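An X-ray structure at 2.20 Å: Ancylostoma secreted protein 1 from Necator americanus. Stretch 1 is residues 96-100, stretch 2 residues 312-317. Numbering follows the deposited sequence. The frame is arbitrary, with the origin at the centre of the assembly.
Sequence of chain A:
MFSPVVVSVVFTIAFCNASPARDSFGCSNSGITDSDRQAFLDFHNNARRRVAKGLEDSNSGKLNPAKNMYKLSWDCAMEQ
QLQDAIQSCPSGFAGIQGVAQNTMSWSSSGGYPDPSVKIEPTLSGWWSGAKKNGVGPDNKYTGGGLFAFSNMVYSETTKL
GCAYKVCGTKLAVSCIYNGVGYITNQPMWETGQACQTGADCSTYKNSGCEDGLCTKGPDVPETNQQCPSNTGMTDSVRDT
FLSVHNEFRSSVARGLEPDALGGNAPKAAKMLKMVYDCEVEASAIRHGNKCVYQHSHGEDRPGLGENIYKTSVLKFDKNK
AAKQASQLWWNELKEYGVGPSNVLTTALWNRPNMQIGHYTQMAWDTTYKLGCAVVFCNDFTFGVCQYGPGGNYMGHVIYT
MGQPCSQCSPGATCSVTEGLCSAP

Stretch 1, residues 96-100: IQGVA
Stretch 2 312-317: SVLKFD

The contact centres on a residue without a side chain: Gly98, whose backbone carries the one direct hydrogen bond between two segments at least 214 residues apart wherever they touch. Gly98 N donates to Leu314 O at 2.6 Å, but the N-H...O angle of 120° makes the bond weak despite its short length. Gly98 sits in a type II turn from Ile96 to Val99. Gln97 (phi/psi -72/141) and Gly98 (80/4) form its middle, and the positive phi of the latter by itself favours glycine.

Neither stretch pairs as a regular strand here. The register is set by CA separations of 4.6 Å for Gln97 CA to Leu314 CA and 4.5 Å for Gly98 CA to Phe316 CA, so the two chains advance in the same sense locally, from Gln97 to Gly98 and from Leu314 to Phe316. In stretch 2, Leu314 is extended (-87/145), Lys315 turns to positive phi (54/38), and Phe316 extends again (-66/134).

Val313, buried with chi1 t, places CG1 3.6 Å from Gly98 CA and also 3.6 Å from Val99 N, a compact branched side chain packing against bare backbone. Phe316 (chi1 -167°, chi2 57°) presents its ring edge to Gly98, with CD1 4.3 Å from Gly98 O, near the ring plane.

At the exposed margin, Gln97 CB lies 4.0 Å from Leu314 CB; Gln97 is p at chi1, Leu314 m then p. Lys315 alone directs its CA-to-CB bond toward stretch 1. Its m,t,t,t chain runs out past Gln97, with Lys315 CD 3.8 Å from Gln97 OE1, a van der Waals contact between a methylene carbon and an amide oxygen that the long lysine chain is able to reach. Ile96 and Val99 point away.

One water bridges the backbones, donating to Ile96 O at 2.8 Å and accepting weakly from Leu314 N, 3.4 Å from the water oxygen. Altogether 281 Å² is buried, counting both sides, with Gln97 and Gly98 covered most.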

# COMPACT_ATOMS: atom_id res chain seq x y z
N ILE A 96 -12.34 5.35 12.41
CA ILE A 96 -12.91 4.09 11.89
C ILE A 96 -11.86 3.09 11.36
O ILE A 96 -10.88 3.49 10.66
CB ILE A 96 -13.99 4.34 10.79
CG1 ILE A 96 -15.13 5.21 11.36
CG2 ILE A 96 -14.54 3.00 10.21
CD1 ILE A 96 -15.85 6.00 10.32
N GLN A 97 -12.09 1.80 11.65
CA GLN A 97 -11.12 0.76 11.27
C GLN A 97 -11.07 0.47 9.78
O GLN A 97 -12.11 0.48 9.11
CB GLN A 97 -11.29 -0.54 12.07
CG GLN A 97 -12.65 -1.21 12.01
CD GLN A 97 -12.97 -1.98 13.33
OE1 GLN A 97 -12.20 -1.93 14.31
NE2 GLN A 97 -14.11 -2.67 13.35
N GLY A 98 -9.86 0.24 9.28
CA GLY A 98 -9.66 -0.24 7.91
C GLY A 98 -9.74 0.79 6.80
O GLY A 98 -9.65 0.44 5.61
N VAL A 99 -9.89 2.07 7.15
CA VAL A 99 -10.22 3.08 6.14
C VAL A 99 -9.49 4.42 6.32
O VAL A 99 -9.07 4.76 7.44
CB VAL A 99 -11.76 3.36 6.09
CG1 VAL A 99 -12.53 2.11 5.54
CG2 VAL A 99 -12.27 3.83 7.51
N ALA A 100 -9.35 5.14 5.20
CA ALA A 100 -8.91 6.52 5.24
C ALA A 100 -10.17 7.44 5.22
O ALA A 100 -11.22 7.05 4.78
CB ALA A 100 -8.01 6.79 4.06
N SER A 312 -1.25 3.39 11.46
CA SER A 312 -2.30 3.95 12.29
C SER A 312 -3.65 3.38 11.97
O SER A 312 -4.47 3.23 12.87
CB SER A 312 -2.34 5.47 12.11
OG SER A 312 -1.05 6.06 12.30
N VAL A 313 -3.90 3.01 10.70
CA VAL A 313 -5.17 2.35 10.27
C VAL A 313 -5.43 1.01 10.97
O VAL A 313 -4.62 0.11 10.82
CB VAL A 313 -5.25 2.07 8.73
CG1 VAL A 313 -6.58 1.52 8.36
CG2 VAL A 313 -4.95 3.31 7.93
N LEU A 314 -6.55 0.87 11.65
CA LEU A 314 -6.82 -0.33 12.43
C LEU A 314 -7.44 -1.38 11.59
O LEU A 314 -8.18 -1.07 10.69
CB LEU A 314 -7.69 -0.06 13.65
CG LEU A 314 -7.03 0.61 14.85
CD1 LEU A 314 -6.97 2.10 14.67
CD2 LEU A 314 -7.87 0.26 16.08
N LYS A 315 -7.11 -2.63 11.88
CA LYS A 315 -7.66 -3.77 11.14
C LYS A 315 -7.46 -3.66 9.61
O LYS A 315 -8.30 -4.11 8.79
CB LYS A 315 -9.13 -4.05 11.55
CG LYS A 315 -9.30 -4.44 13.04
CD LYS A 315 -10.62 -5.17 13.25
CE LYS A 315 -10.81 -5.63 14.71
NZ LYS A 315 -12.27 -5.92 15.03
N PHE A 316 -6.29 -3.13 9.23
CA PHE A 316 -5.99 -2.86 7.81
C PHE A 316 -5.90 -4.14 7.02
O PHE A 316 -5.29 -5.11 7.47
CB PHE A 316 -4.73 -2.00 7.66
CG PHE A 316 -4.54 -1.45 6.30
CD1 PHE A 316 -5.51 -0.66 5.70
CD2 PHE A 316 -3.34 -1.68 5.61
CE1 PHE A 316 -5.28 -0.11 4.42
CE2 PHE A 316 -3.12 -1.15 4.33
CZ PHE A 316 -4.09 -0.36 3.74
N ASP A 317 -6.53 -4.17 5.86
CA ASP A 317 -6.51 -5.39 5.06
C ASP A 317 -5.10 -6.03 5.07
O ASP A 317 -4.12 -5.38 4.76
CB ASP A 317 -6.89 -5.06 3.62
CG ASP A 317 -6.98 -6.28 2.77
OD1 ASP A 317 -8.09 -6.81 2.59
OD2 ASP A 317 -5.94 -6.75 2.29
O HOH W 1 -8.42 3.64 12.06